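Local coordinates for protein beta-Ala-His dipeptidase (Homo sapiens, PDB 3DLJ) that hydrolyses carnosine, anserine and other Xaa-His dipeptides as a secreted, homodimeric zinc metallopeptidase of the M20A family, at residues V91-L96 with K170-G175; K32-I37 with F53-V58. All blocks are in the same frame, centred on the assembly; numbering follows the deposited sequence.

Contact 1: residues V91-L96 with K170-G175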
loop_
_atom_site.group_PDB
_atom_site.type_symbol
_atom_site.label_atom_id
_atom_site.label_comp_id
_atom_site.label_asym_id
_atom_site.label_seq_id
_atom_site.Cartn_x
_atom_site.Cartn_y
_atom_site.Cartn_z
ATOM N N VAL A 91 5.947 3.079 -17.748
ATOM C CA VAL A 91 5.436 1.862 -17.175
ATOM C C VAL A 91 6.129 0.718 -17.925
ATOM O O VAL A 91 6.194 0.723 -19.155
ATOM C CB VAL A 91 3.902 1.770 -17.256
ATOM C CG1 VAL A 91 3.448 0.356 -16.949
ATOM C CG2 VAL A 91 3.248 2.755 -16.258
ATOM N N ILE A 92 6.683 -0.232 -17.177
ATOM C CA ILE A 92 7.219 -1.417 -17.800
ATOM C C ILE A 92 6.085 -2.381 -18.074
ATOM O O ILE A 92 5.311 -2.709 -17.172
ATOM C CB ILE A 92 8.305 -2.088 -16.949
ATOM C CG1 ILE A 92 9.534 -1.182 -16.899
ATOM C CG2 ILE A 92 8.638 -3.505 -17.505
ATOM C CD1 ILE A 92 10.572 -1.641 -15.930
ATOM N N LEU A 93 5.982 -2.789 -19.339
ATOM C CA LEU A 93 5.098 -3.869 -19.754
ATOM C C LEU A 93 5.940 -4.969 -20.378
ATOM O O LEU A 93 6.349 -4.847 -21.540
ATOM C CB LEU A 93 4.059 -3.368 -20.757
ATOM C CG LEU A 93 2.962 -2.406 -20.280
ATOM C CD1 LEU A 93 2.032 -2.125 -21.446
ATOM C CD2 LEU A 93 2.184 -2.992 -19.126
ATOM N N ALA A 94 6.190 -6.033 -19.608
ATOM C CA ALA A 94 7.143 -7.088 -19.998
ATOM C C ALA A 94 6.515 -8.480 -20.068
ATOM O O ALA A 94 5.647 -8.809 -19.260
ATOM C CB ALA A 94 8.330 -7.092 -19.044
ATOM N N GLU A 95 6.942 -9.285 -21.050
ATOM C CA GLU A 95 6.503 -10.682 -21.166
ATOM C C GLU A 95 7.690 -11.653 -21.217
ATOM O O GLU A 95 8.626 -11.467 -21.987
ATOM C CB GLU A 95 5.500 -10.899 -22.339
ATOM C CG GLU A 95 6.064 -11.274 -23.718
ATOM C CD GLU A 95 4.988 -11.416 -24.824
ATOM O OE1 GLU A 95 5.039 -10.685 -25.842
ATOM O OE2 GLU A 95 4.092 -12.278 -24.694
ATOM N N LEU A 96 7.634 -12.687 -20.382
ATOM C CA LEU A 96 8.623 -13.750 -20.383
ATOM C C LEU A 96 7.971 -15.071 -20.806
ATOM O O LEU A 96 7.375 -15.774 -19.983
ATOM C CB LEU A 96 9.272 -13.878 -19.000
ATOM C CG LEU A 96 10.372 -14.926 -18.792
ATOM C CD1 LEU A 96 11.605 -14.663 -19.637
ATOM C CD2 LEU A 96 10.737 -14.949 -17.329
ATOM N N LYS A 170 4.020 -12.386 -17.254
ATOM C CA LYS A 170 3.946 -11.002 -17.622
ATOM C C LYS A 170 4.222 -10.113 -16.400
ATOM O O LYS A 170 3.928 -10.480 -15.248
ATOM C CB LYS A 170 2.601 -10.700 -18.303
ATOM C CG LYS A 170 2.511 -11.268 -19.727
ATOM C CD LYS A 170 1.302 -10.785 -20.524
ATOM C CE LYS A 170 1.551 -10.991 -22.019
ATOM N NZ LYS A 170 0.320 -11.039 -22.896
ATOM N N PHE A 171 4.835 -8.959 -16.658
ATOM C CA PHE A 171 5.100 -7.980 -15.599
ATOM C C PHE A 171 4.509 -6.656 -16.020
ATOM O O PHE A 171 4.725 -6.207 -17.156
ATOM C CB PHE A 171 6.609 -7.784 -15.361
ATOM C CG PHE A 171 7.426 -9.070 -15.301
ATOM C CD1 PHE A 171 7.741 -9.779 -16.465
ATOM C CD2 PHE A 171 7.943 -9.516 -14.090
ATOM C CE1 PHE A 171 8.519 -10.922 -16.423
ATOM C CE2 PHE A 171 8.727 -10.663 -14.033
ATOM C CZ PHE A 171 9.014 -11.378 -15.195
ATOM N N ILE A 172 3.742 -6.043 -15.125
ATOM C CA ILE A 172 3.386 -4.614 -15.247
ATOM C C ILE A 172 3.909 -3.835 -14.019
ATOM O O ILE A 172 3.387 -3.988 -12.912
ATOM C CB ILE A 172 1.860 -4.379 -15.491
ATOM C CG1 ILE A 172 1.542 -2.884 -15.578
ATOM C CG2 ILE A 172 0.975 -5.081 -14.424
ATOM C CD1 ILE A 172 0.088 -2.594 -15.876
ATOM N N ILE A 173 4.961 -3.041 -14.220
ATOM C CA ILE A 173 5.587 -2.318 -13.116
ATOM C C ILE A 173 5.569 -0.818 -13.380
ATOM O O ILE A 173 6.067 -0.348 -14.414
ATOM C CB ILE A 173 7.070 -2.769 -12.847
ATOM C CG1 ILE A 173 7.261 -4.309 -12.883
ATOM C CG2 ILE A 173 7.609 -2.136 -11.590
ATOM C CD1 ILE A 173 6.580 -5.132 -11.791
ATOM N N GLU A 174 4.999 -0.072 -12.435
ATOM C CA GLU A 174 4.875 1.383 -12.559
ATOM C C GLU A 174 5.768 2.109 -11.565
ATOM O O GLU A 174 6.342 1.493 -10.639
ATOM C CB GLU A 174 3.417 1.822 -12.375
ATOM C CG GLU A 174 2.851 1.639 -10.964
ATOM C CD GLU A 174 1.670 2.563 -10.672
ATOM O OE1 GLU A 174 1.577 3.638 -11.299
ATOM O OE2 GLU A 174 0.838 2.221 -9.805
ATOM N N GLY A 175 5.876 3.422 -11.766
ATOM C CA GLY A 175 6.647 4.272 -10.887
ATOM C C GLY A 175 5.870 5.407 -10.231
ATOM O O GLY A 175 6.478 6.400 -9.826
#
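Ile92 and Ala94 pair with Ile173 and Phe171, respectively, through four backbone hydrogen bonds, two to each antiparallel hydrogen-bonded pair. The bond from Phe171 N to Ala94 O is the shortest at 2.7 Å, and the one from Ala94 N to Phe171 O is the straightest, with 176° at the hydrogen. The N-to-C directions of the two short strand segments differ by 168°. Between these pairs lies the non-hydrogen-bonded pair of Leu93 and Ile172, whose side chains run side by side on one face of the sheet, Leu93 CD2 touching Ile172 CG1 at 3.6 Å. With CG1 anti to the backbone N (chi1 179°), Ile172 also brings that atom to 4.0 Å from Val91 CG1. On the opposite face Ala94 CB rests 3.8 Å from Phe171 CD1, while Leu96 CB meets the ring at its edge and in its plane, 4.0 Å from CE1 of Phe171.

Glu95 and Lys170 extend alongside each other, Lys170 CE lying 4.0 Å from Glu95 CB. Glu95 OE2 and Lys170 NZ stay 4.4 Å apart, beyond a salt bridge, and each residue has a stronger partner elsewhere: Glu95 OE1 forms a salt bridge with Arg69, and Lys170 NZ bonds to Phe195 O with a cation-pi contact to that ring. An alanine in place of Lys170 would probably leave the Phe195 carbonyl without this donor and uncover the flank of Glu95.

Farther out, helix 46-65 packs on Ile92 and Ala94, and Trp151 meets the Phe171 ring. Glu174 OE2 is gripped by Tyr108 and Ser181, and its side chain lies about 8 Å from a bound zinc ion. The chemistry thus divides: backbone bonds and apolar packing join the strands, while the polar groups are spent on outside partners, Glu174 next to the zinc ligand His110.

Contact 2: residues K32-I37 with F53-V58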
loop_
_atom_site.group_PDB
_atom_site.type_symbol
_atom_site.label_atom_id
_atom_site.label_comp_id
_atom_site.label_asym_id
_atom_site.label_seq_id
_atom_site.Cartn_x
_atom_site.Cartn_y
_atom_site.Cartn_z
ATOM N N LYS A 32 19.682 -3.858 -1.778
ATOM C CA LYS A 32 20.469 -2.719 -1.295
ATOM C C LYS A 32 20.699 -1.681 -2.415
ATOM O O LYS A 32 20.520 -0.475 -2.199
ATOM C CB LYS A 32 21.813 -3.213 -0.729
ATOM C CG LYS A 32 22.703 -2.112 -0.128
ATOM C CD LYS A 32 23.875 -2.731 0.653
ATOM C CE LYS A 32 24.422 -1.767 1.725
ATOM N NZ LYS A 32 25.471 -0.864 1.171
ATOM N N GLU A 33 21.050 -2.171 -3.608
ATOM C CA GLU A 33 21.253 -1.325 -4.789
ATOM C C GLU A 33 19.966 -0.697 -5.293
ATOM O O GLU A 33 19.980 0.450 -5.719
ATOM C CB GLU A 33 21.909 -2.101 -5.920
ATOM C CG GLU A 33 23.357 -2.473 -5.654
ATOM C CD GLU A 33 23.872 -3.557 -6.589
ATOM O OE1 GLU A 33 24.995 -4.042 -6.342
ATOM O OE2 GLU A 33 23.168 -3.937 -7.562
ATOM N N TRP A 34 18.856 -1.427 -5.269
ATOM C CA TRP A 34 17.584 -0.828 -5.716
ATOM C C TRP A 34 17.052 0.224 -4.724
ATOM O O TRP A 34 16.536 1.232 -5.136
ATOM C CB TRP A 34 16.519 -1.892 -6.046
ATOM C CG TRP A 34 16.711 -2.579 -7.377
ATOM C CD1 TRP A 34 17.894 -2.808 -8.022
ATOM C CD2 TRP A 34 15.689 -3.196 -8.185
ATOM N NE1 TRP A 34 17.673 -3.498 -9.188
ATOM C CE2 TRP A 34 16.331 -3.749 -9.319
ATOM C CE3 TRP A 34 14.296 -3.329 -8.060
ATOM C CZ2 TRP A 34 15.631 -4.412 -10.335
ATOM C CZ3 TRP A 34 13.590 -3.992 -9.074
ATOM C CH2 TRP A 34 14.267 -4.526 -10.198
ATOM N N VAL A 35 17.203 -0.038 -3.430
ATOM C CA VAL A 35 16.819 0.870 -2.352
ATOM C C VAL A 35 17.609 2.205 -2.366
ATOM O O VAL A 35 17.070 3.259 -2.030
ATOM C CB VAL A 35 16.948 0.145 -0.949
ATOM C CG1 VAL A 35 17.088 1.166 0.207
ATOM C CG2 VAL A 35 15.752 -0.804 -0.713
ATOM N N ALA A 36 18.878 2.138 -2.766
ATOM C CA ALA A 36 19.747 3.302 -2.874
ATOM C C ALA A 36 19.360 4.269 -4.017
ATOM O O ALA A 36 19.817 5.409 -4.054
ATOM C CB ALA A 36 21.205 2.853 -2.997
ATOM N N ILE A 37 18.519 3.807 -4.941
ATOM C CA ILE A 37 17.959 4.674 -5.969
ATOM C C ILE A 37 16.751 5.386 -5.345
ATOM O O ILE A 37 15.754 4.767 -5.039
ATOM C CB ILE A 37 17.565 3.901 -7.239
ATOM C CG1 ILE A 37 18.781 3.086 -7.754
ATOM C CG2 ILE A 37 17.041 4.876 -8.320
ATOM C CD1 ILE A 37 18.494 2.135 -8.897
ATOM N N PHE A 53 13.035 7.786 -12.813
ATOM C CA PHE A 53 13.220 7.342 -14.200
ATOM C C PHE A 53 14.376 6.355 -14.318
ATOM O O PHE A 53 14.318 5.422 -15.120
ATOM C CB PHE A 53 13.499 8.539 -15.128
ATOM C CG PHE A 53 12.257 9.153 -15.742
ATOM C CD1 PHE A 53 11.433 9.990 -14.998
ATOM C CD2 PHE A 53 11.936 8.901 -17.077
ATOM C CE1 PHE A 53 10.290 10.560 -15.571
ATOM C CE2 PHE A 53 10.810 9.464 -17.660
ATOM C CZ PHE A 53 9.983 10.291 -16.915
ATOM N N ARG A 54 15.435 6.587 -13.544
ATOM C CA ARG A 54 16.595 5.702 -13.541
ATOM C C ARG A 54 16.234 4.327 -12.978
ATOM O O ARG A 54 16.696 3.320 -13.489
ATOM C CB ARG A 54 17.740 6.294 -12.741
ATOM C CG ARG A 54 19.033 5.566 -13.015
ATOM C CD ARG A 54 20.213 6.299 -12.449
ATOM N NE ARG A 54 20.176 6.268 -10.994
ATOM C CZ ARG A 54 20.735 5.328 -10.247
ATOM N NH1 ARG A 54 20.629 5.426 -8.932
ATOM N NH2 ARG A 54 21.391 4.296 -10.797
ATOM N N MET A 55 15.398 4.318 -11.939
ATOM C CA MET A 55 14.823 3.111 -11.347
ATOM C C MET A 55 14.075 2.253 -12.371
ATOM O O MET A 55 14.327 1.057 -12.489
ATOM C CB MET A 55 13.883 3.488 -10.177
ATOM C CG MET A 55 13.336 2.301 -9.347
ATOM S SD MET A 55 14.543 1.383 -8.360
ATOM C CE MET A 55 15.099 0.090 -9.532
ATOM N N MET A 56 13.138 2.862 -13.096
ATOM C CA MET A 56 12.410 2.163 -14.152
ATOM C C MET A 56 13.362 1.616 -15.201
ATOM O O MET A 56 13.143 0.522 -15.716
ATOM C CB MET A 56 11.356 3.080 -14.782
ATOM C CG MET A 56 10.363 3.657 -13.741
ATOM S SD MET A 56 9.743 2.394 -12.612
ATOM C CE MET A 56 8.615 1.504 -13.687
ATOM N N ALA A 57 14.424 2.364 -15.515
ATOM C CA ALA A 57 15.435 1.914 -16.485
ATOM C C ALA A 57 16.264 0.729 -15.981
ATOM O O ALA A 57 16.561 -0.208 -16.739
ATOM C CB ALA A 57 16.337 3.088 -16.883
ATOM N N VAL A 58 16.625 0.760 -14.700
ATOM C CA VAL A 58 17.352 -0.346 -14.057
ATOM C C VAL A 58 16.521 -1.652 -14.034
ATOM O O VAL A 58 17.046 -2.745 -14.331
ATOM C CB VAL A 58 17.820 0.044 -12.625
ATOM C CG1 VAL A 58 18.289 -1.202 -11.817
ATOM C CG2 VAL A 58 18.933 1.089 -12.702
#
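Ile37 and Met55 mark the nearest backbone approach, with their CA atoms 6.4 Å apart. Segment 53-58 is helical throughout, as the bond from Val58 N to Arg54 O illustrates. Segment 32-37 holds the last part of helix 24-35 and the chain leaving it, where Ile37 N still bonds to Trp34 O. The two segments share no hydrogen bond; the contact is made by side chains.

Met55 crosses the Trp34 side chain at about a right angle and sets its methyl over one face of the indole. CE lies 3.9 Å from the centroid of the five-membered ring of Trp34, 23° off the normal, which meets the geometry of a CH-pi contact; Met55 SD lies 5.1 Å from the same centroid of Trp34, obliquely, adding a Met-aromatic component. CG of Met55 is anti to the backbone N (chi1 -173°), and bends at the next two torsions fold SD and CE round toward the indole. Val58 slides past Trp34 in the opposite direction, bringing its CG1 to 3.5 Å from Trp34 NE1. Its other methyl, CG2, meets Ile37 CD1 tip to tip at 4.0 Å. Ile37 CG2 packs 3.9 Å from Met55 CB, and its CD1 lies over one face of the Arg54 guanidinium, which spreads across the isoleucine while NH1 keeps a salt bridge to Glu51.

Helix 141-160 supplies Leu149 and Ile152 against Trp34, and its Lys145 NZ bonds to Trp34 O. Leu111 touches both Trp34 and Met55. The Met55 side chain is about 7 Å from that of Asp112, an active-site residue inferred by similarity. The arrangement is largely apolar packing of the end of helix 24-35, and the chain that follows it, on helix 46-65 in the alpha/beta zinc-binding domain of an M20 peptidase, joining two of the N-terminal helices close to the catalytic region.

From the N terminus, the chain first makes contact 2, where 32-37 and 53-58 close a loop of 15 residues, the last seven of them the start of helix 46-65. Contact 1 follows, with 73 residues between 91-96 and 170-175, among them strand 104-110 and helix 141-160. The two closures are in series and neither nests nor crosses. Strand 168-174 comes in between 91-96 and 104-110, antiparallel to the first and parallel to the second, so contact 1 joins the antiparallel edge of the mixed sheet to its parallel part. The contacts, about 15 Å apart between centres, meet through Met56: its O lies 3.4 Å from Ile92 CD1, so helix 46-65 touches the sheet through Met56 and the end of helix 24-35 through Met55 and Val58.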